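Local structure of osmotically inducible lipoprotein OsmE (Pseudomonas aeruginosa PAO1, 4DM5) at residues K45-I57 with Q64-K76. The protein is an osmotically inducible lipoprotein of uncharacterised function, whose domain belongs to the family of the outer membrane protein assembly factor BamE. Numbering follows the deposited sequence.
Sequences KRLMKPGSCNSYI and QQPFYVSFDGSGK
Arg46 reaches Phe71 with NH1, whose 2.9 Å bond to Phe71 O lies near the guanidinium plane yet approaches from above the carbonyl plane, not on a lone pair. Phe71 O also accepts a longer, bent bond from Ser52 N (3.2 Å) on the opposite face; the reciprocal Phe71 N to Ser52 O bond is straighter (2.9 Å, 163°). Ser70 CB covers one guanidinium face; NH1 also forms a salt bridge with Asp78 and NH2 one with Glu92. Further along, paired backbone bonds show the antiparallel register: Asn54 N to Val69 O is almost straight (2.8 Å, 176°) and is returned by Val69 N to Asn54 O, while Tyr56 and Phe67 exchange a second pair. Asn54 sets ND2 3.6 Å from Phe71 CE2 at the ring edge, the planes 59° apart; that nitrogen donates to Tyr56 OH (3.0 Å). A water links Ser52 OG with Asp72 O. On the opposite sheet face, that of Cys53, Ser55, Tyr68 and Ser70, disulfide-bonded Cys53 SG (to Cys85) makes an oblique sulfur-aromatic contact with the Tyr68 ring, 3.8 Å from CD1. Ser70 OG is hydrogen-bonded to Asp78 OD1 and Ser55 OG to Cys85 N. The arrangement is a beta hairpin forming the two central strands of the antiparallel sheet in a BamE-family domain.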
loop_
_atom_site.group_PDB
_atom_site.type_symbol
_atom_site.label_atom_id
_atom_site.label_comp_id
_atom_site.label_asym_id
_atom_site.label_seq_id
_atom_site.Cartn_x
_atom_site.Cartn_y
_atom_site.Cartn_z
ATOM N N LYS A 45 12.005 -0.330 -3.730
ATOM C CA LYS A 45 12.247 -1.701 -3.663
ATOM C C LYS A 45 12.016 -2.130 -2.225
ATOM O O LYS A 45 12.304 -1.374 -1.286
ATOM C CB LYS A 45 13.779 -1.870 -4.009
ATOM C CG LYS A 45 14.247 -3.264 -3.681
ATOM C CD LYS A 45 13.907 -4.212 -4.804
ATOM C CE LYS A 45 14.127 -5.641 -4.357
ATOM N NZ LYS A 45 13.288 -6.074 -3.216
ATOM N N ARG A 46 11.458 -3.335 -1.992
ATOM C CA ARG A 46 11.256 -3.859 -0.631
ATOM C C ARG A 46 12.609 -4.168 -0.032
ATOM O O ARG A 46 13.421 -4.821 -0.680
ATOM C CB ARG A 46 10.298 -5.068 -0.482
ATOM C CG ARG A 46 8.911 -4.805 -0.963
ATOM C CD ARG A 46 8.251 -6.166 -1.075
ATOM N NE ARG A 46 7.667 -6.697 0.174
ATOM C CZ ARG A 46 6.715 -7.621 0.127
ATOM N NH1 ARG A 46 6.324 -7.951 -1.033
ATOM N NH2 ARG A 46 6.141 -8.112 1.212
ATOM N N LEU A 47 12.822 -3.701 1.185
ATOM C CA LEU A 47 14.127 -3.923 1.782
ATOM C C LEU A 47 14.443 -5.364 2.037
ATOM O O LEU A 47 15.566 -5.789 1.750
ATOM C CB LEU A 47 14.202 -3.102 3.092
ATOM C CG LEU A 47 15.575 -3.053 3.746
ATOM C CD1 LEU A 47 16.538 -2.164 2.917
ATOM C CD2 LEU A 47 15.417 -2.508 5.172
HETATM N N MSE A 48 13.491 -6.118 2.578
HETATM C CA MSE A 48 13.738 -7.471 3.091
HETATM C C MSE A 48 13.241 -8.642 2.267
HETATM O O MSE A 48 13.618 -9.749 2.550
HETATM C CB MSE A 48 13.142 -7.670 4.471
HETATM C CG MSE A 48 13.618 -6.513 5.375
HETATM SE SE MSE A 48 15.560 -6.537 5.839
HETATM C CE MSE A 48 15.249 -8.391 6.403
ATOM N N LYS A 49 12.364 -8.400 1.285
ATOM C CA LYS A 49 11.702 -9.481 0.451
ATOM C C LYS A 49 11.861 -9.124 -1.013
ATOM O O LYS A 49 12.026 -7.956 -1.343
ATOM C CB LYS A 49 10.225 -9.610 0.771
ATOM C CG LYS A 49 9.989 -10.141 2.142
ATOM C CD LYS A 49 8.575 -10.517 2.459
ATOM C CE LYS A 49 8.583 -10.876 3.939
ATOM N NZ LYS A 49 7.224 -10.941 4.559
ATOM N N PRO A 50 11.798 -10.134 -1.936
ATOM C CA PRO A 50 11.713 -9.674 -3.329
ATOM C C PRO A 50 10.430 -8.812 -3.497
ATOM O O PRO A 50 9.409 -9.006 -2.785
ATOM C CB PRO A 50 11.597 -11.002 -4.112
ATOM C CG PRO A 50 12.565 -11.874 -3.350
ATOM C CD PRO A 50 12.273 -11.538 -1.885
ATOM N N GLY A 51 10.499 -7.883 -4.435
ATOM C CA GLY A 51 9.298 -7.158 -4.892
ATOM C C GLY A 51 9.444 -5.696 -4.480
ATOM O O GLY A 51 10.558 -5.245 -4.096
ATOM N N SER A 52 8.361 -4.956 -4.455
ATOM C CA SER A 52 8.420 -3.563 -4.389
ATOM C C SER A 52 7.194 -3.071 -3.599
ATOM O O SER A 52 6.352 -3.858 -3.204
ATOM C CB SER A 52 8.333 -2.937 -5.715
ATOM O OG SER A 52 7.145 -3.347 -6.289
ATOM N N CYS A 53 7.237 -1.819 -3.270
ATOM C CA CYS A 53 6.169 -1.285 -2.367
ATOM C C CYS A 53 5.797 0.127 -2.868
ATOM O O CYS A 53 6.639 0.956 -3.170
ATOM C CB CYS A 53 6.706 -1.248 -0.946
ATOM S SG CYS A 53 5.430 -0.819 0.263
ATOM N N ASN A 54 4.489 0.426 -2.874
ATOM C CA ASN A 54 4.023 1.778 -3.164
ATOM C C ASN A 54 3.464 2.433 -1.921
ATOM O O ASN A 54 2.673 1.788 -1.169
ATOM C CB ASN A 54 2.796 1.699 -4.117
ATOM C CG ASN A 54 3.093 1.217 -5.571
ATOM O OD1 ASN A 54 4.252 1.051 -5.909
ATOM N ND2 ASN A 54 2.061 1.049 -6.385
ATOM N N SER A 55 3.876 3.669 -1.703
ATOM C CA SER A 55 3.391 4.375 -0.441
ATOM C C SER A 55 2.384 5.398 -0.879
ATOM O O SER A 55 2.582 6.131 -1.897
ATOM C CB SER A 55 4.485 5.140 0.278
ATOM O OG SER A 55 5.378 4.297 0.949
ATOM N N TYR A 56 1.332 5.608 -0.064
ATOM C CA TYR A 56 0.272 6.625 -0.329
ATOM C C TYR A 56 -0.091 7.340 0.926
ATOM O O TYR A 56 0.262 6.863 2.075
ATOM C CB TYR A 56 -1.009 5.943 -0.820
ATOM C CG TYR A 56 -0.787 4.989 -1.998
ATOM C CD1 TYR A 56 -0.959 5.482 -3.283
ATOM C CD2 TYR A 56 -0.444 3.683 -1.821
ATOM C CE1 TYR A 56 -0.792 4.642 -4.391
ATOM C CE2 TYR A 56 -0.250 2.771 -2.901
ATOM C CZ TYR A 56 -0.465 3.290 -4.204
ATOM O OH TYR A 56 -0.349 2.489 -5.293
ATOM N N ILE A 57 -0.717 8.503 0.742
ATOM C CA ILE A 57 -1.366 9.120 1.894
ATOM C C ILE A 57 -2.841 9.174 1.481
ATOM O O ILE A 57 -3.224 9.843 0.518
ATOM C CB ILE A 57 -0.833 10.566 2.114
ATOM C CG1 ILE A 57 0.657 10.515 2.454
ATOM C CG2 ILE A 57 -1.751 11.234 3.160
ATOM C CD1 ILE A 57 1.038 9.919 3.790
ATOM N N GLN A 64 -5.748 12.424 7.296
ATOM C CA GLN A 64 -4.707 11.808 6.485
ATOM C C GLN A 64 -4.226 10.494 7.153
ATOM O O GLN A 64 -4.201 10.327 8.372
ATOM C CB GLN A 64 -3.600 12.783 6.146
ATOM C CG GLN A 64 -4.077 13.762 5.090
ATOM C CD GLN A 64 -3.128 14.903 4.891
ATOM O OE1 GLN A 64 -2.098 15.008 5.588
ATOM N NE2 GLN A 64 -3.443 15.776 3.906
ATOM N N GLN A 65 -3.963 9.495 6.285
ATOM C CA GLN A 65 -3.587 8.227 6.794
ATOM C C GLN A 65 -2.639 7.554 5.780
ATOM O O GLN A 65 -2.997 7.304 4.626
ATOM C CB GLN A 65 -4.827 7.397 6.836
ATOM C CG GLN A 65 -4.656 5.971 7.279
ATOM C CD GLN A 65 -3.891 5.813 8.529
ATOM O OE1 GLN A 65 -4.333 6.469 9.586
ATOM N NE2 GLN A 65 -2.746 5.145 8.509
ATOM N N PRO A 66 -1.442 7.200 6.213
ATOM C CA PRO A 66 -0.531 6.445 5.345
ATOM C C PRO A 66 -1.155 5.097 4.968
ATOM O O PRO A 66 -1.866 4.438 5.734
ATOM C CB PRO A 66 0.693 6.238 6.209
ATOM C CG PRO A 66 0.696 7.514 7.050
ATOM C CD PRO A 66 -0.749 7.580 7.459
ATOM N N PHE A 67 -0.800 4.632 3.756
ATOM C CA PHE A 67 -1.243 3.357 3.280
ATOM C C PHE A 67 -0.159 2.834 2.347
ATOM O O PHE A 67 0.506 3.626 1.662
ATOM C CB PHE A 67 -2.559 3.508 2.501
ATOM C CG PHE A 67 -3.260 2.204 2.290
ATOM C CD1 PHE A 67 -4.048 1.598 3.272
ATOM C CD2 PHE A 67 -3.247 1.635 1.011
ATOM C CE1 PHE A 67 -4.706 0.426 2.996
ATOM C CE2 PHE A 67 -3.903 0.427 0.773
ATOM C CZ PHE A 67 -4.666 -0.206 1.788
ATOM N N TYR A 68 -0.067 1.544 2.219
ATOM C CA TYR A 68 0.905 0.917 1.250
ATOM C C TYR A 68 0.196 -0.186 0.491
ATOM O O TYR A 68 -0.758 -0.820 0.973
ATOM C CB TYR A 68 2.163 0.393 1.934
ATOM C CG TYR A 68 2.034 -0.958 2.512
ATOM C CD1 TYR A 68 2.203 -2.140 1.792
ATOM C CD2 TYR A 68 1.646 -1.105 3.893
ATOM C CE1 TYR A 68 1.994 -3.401 2.267
ATOM C CE2 TYR A 68 1.505 -2.399 4.440
ATOM C CZ TYR A 68 1.615 -3.547 3.620
ATOM O OH TYR A 68 1.476 -4.810 4.143
ATOM N N VAL A 69 0.751 -0.467 -0.689
ATOM C CA VAL A 69 0.497 -1.745 -1.345
ATOM C C VAL A 69 1.838 -2.388 -1.748
ATOM O O VAL A 69 2.706 -1.647 -2.271
ATOM C CB VAL A 69 -0.317 -1.492 -2.670
ATOM C CG1 VAL A 69 -0.577 -2.821 -3.397
ATOM C CG2 VAL A 69 -1.663 -0.833 -2.345
ATOM N N SER A 70 2.009 -3.636 -1.343
ATOM C CA SER A 70 3.275 -4.313 -1.700
ATOM C C SER A 70 3.020 -5.369 -2.733
ATOM O O SER A 70 1.916 -5.942 -2.857
ATOM C CB SER A 70 3.917 -4.910 -0.448
ATOM O OG SER A 70 3.121 -5.958 0.137
ATOM N N PHE A 71 4.128 -5.633 -3.479
ATOM C CA PHE A 71 4.086 -6.573 -4.534
ATOM C C PHE A 71 5.189 -7.603 -4.343
ATOM O O PHE A 71 6.283 -7.245 -3.836
ATOM C CB PHE A 71 4.373 -5.914 -5.904
ATOM C CG PHE A 71 3.384 -4.844 -6.236
ATOM C CD1 PHE A 71 2.201 -5.122 -6.951
ATOM C CD2 PHE A 71 3.589 -3.510 -5.740
ATOM C CE1 PHE A 71 1.292 -4.122 -7.191
ATOM C CE2 PHE A 71 2.632 -2.524 -5.965
ATOM C CZ PHE A 71 1.512 -2.802 -6.713
ATOM N N ASP A 72 4.880 -8.884 -4.648
ATOM C CA ASP A 72 5.916 -9.909 -4.543
ATOM C C ASP A 72 6.949 -9.831 -5.683
ATOM O O ASP A 72 6.910 -8.946 -6.544
ATOM C CB ASP A 72 5.240 -11.309 -4.410
ATOM C CG ASP A 72 4.511 -11.738 -5.699
ATOM O OD1 ASP A 72 4.758 -11.188 -6.800
ATOM O OD2 ASP A 72 3.543 -12.575 -5.650
ATOM N N GLY A 73 7.875 -10.785 -5.731
ATOM C CA GLY A 73 8.930 -10.734 -6.780
ATOM C C GLY A 73 8.404 -10.930 -8.188
ATOM O O GLY A 73 9.093 -10.552 -9.139
ATOM N N SER A 74 7.200 -11.439 -8.311
ATOM C CA SER A 74 6.576 -11.640 -9.626
ATOM C C SER A 74 5.859 -10.386 -10.080
ATOM O O SER A 74 5.276 -10.376 -11.148
ATOM C CB SER A 74 5.605 -12.826 -9.712
ATOM O OG SER A 74 4.418 -12.492 -9.058
ATOM N N GLY A 75 5.755 -9.352 -9.201
ATOM C CA GLY A 75 5.038 -8.187 -9.595
ATOM C C GLY A 75 3.571 -8.147 -9.145
ATOM O O GLY A 75 2.805 -7.337 -9.703
ATOM N N LYS A 76 3.166 -9.091 -8.295
ATOM C CA LYS A 76 1.702 -9.192 -8.007
ATOM C C LYS A 76 1.433 -8.771 -6.565
ATOM O O LYS A 76 2.269 -9.043 -5.675
ATOM C CB LYS A 76 1.255 -10.632 -8.190
ATOM C CG LYS A 76 1.393 -11.125 -9.639
ATOM C CD LYS A 76 0.845 -12.541 -9.745
ATOM C CE LYS A 76 0.878 -12.993 -11.217
ATOM N NZ LYS A 76 2.285 -13.392 -11.424
HETATM O O HOH W 1 7.341 -6.129 -7.449
#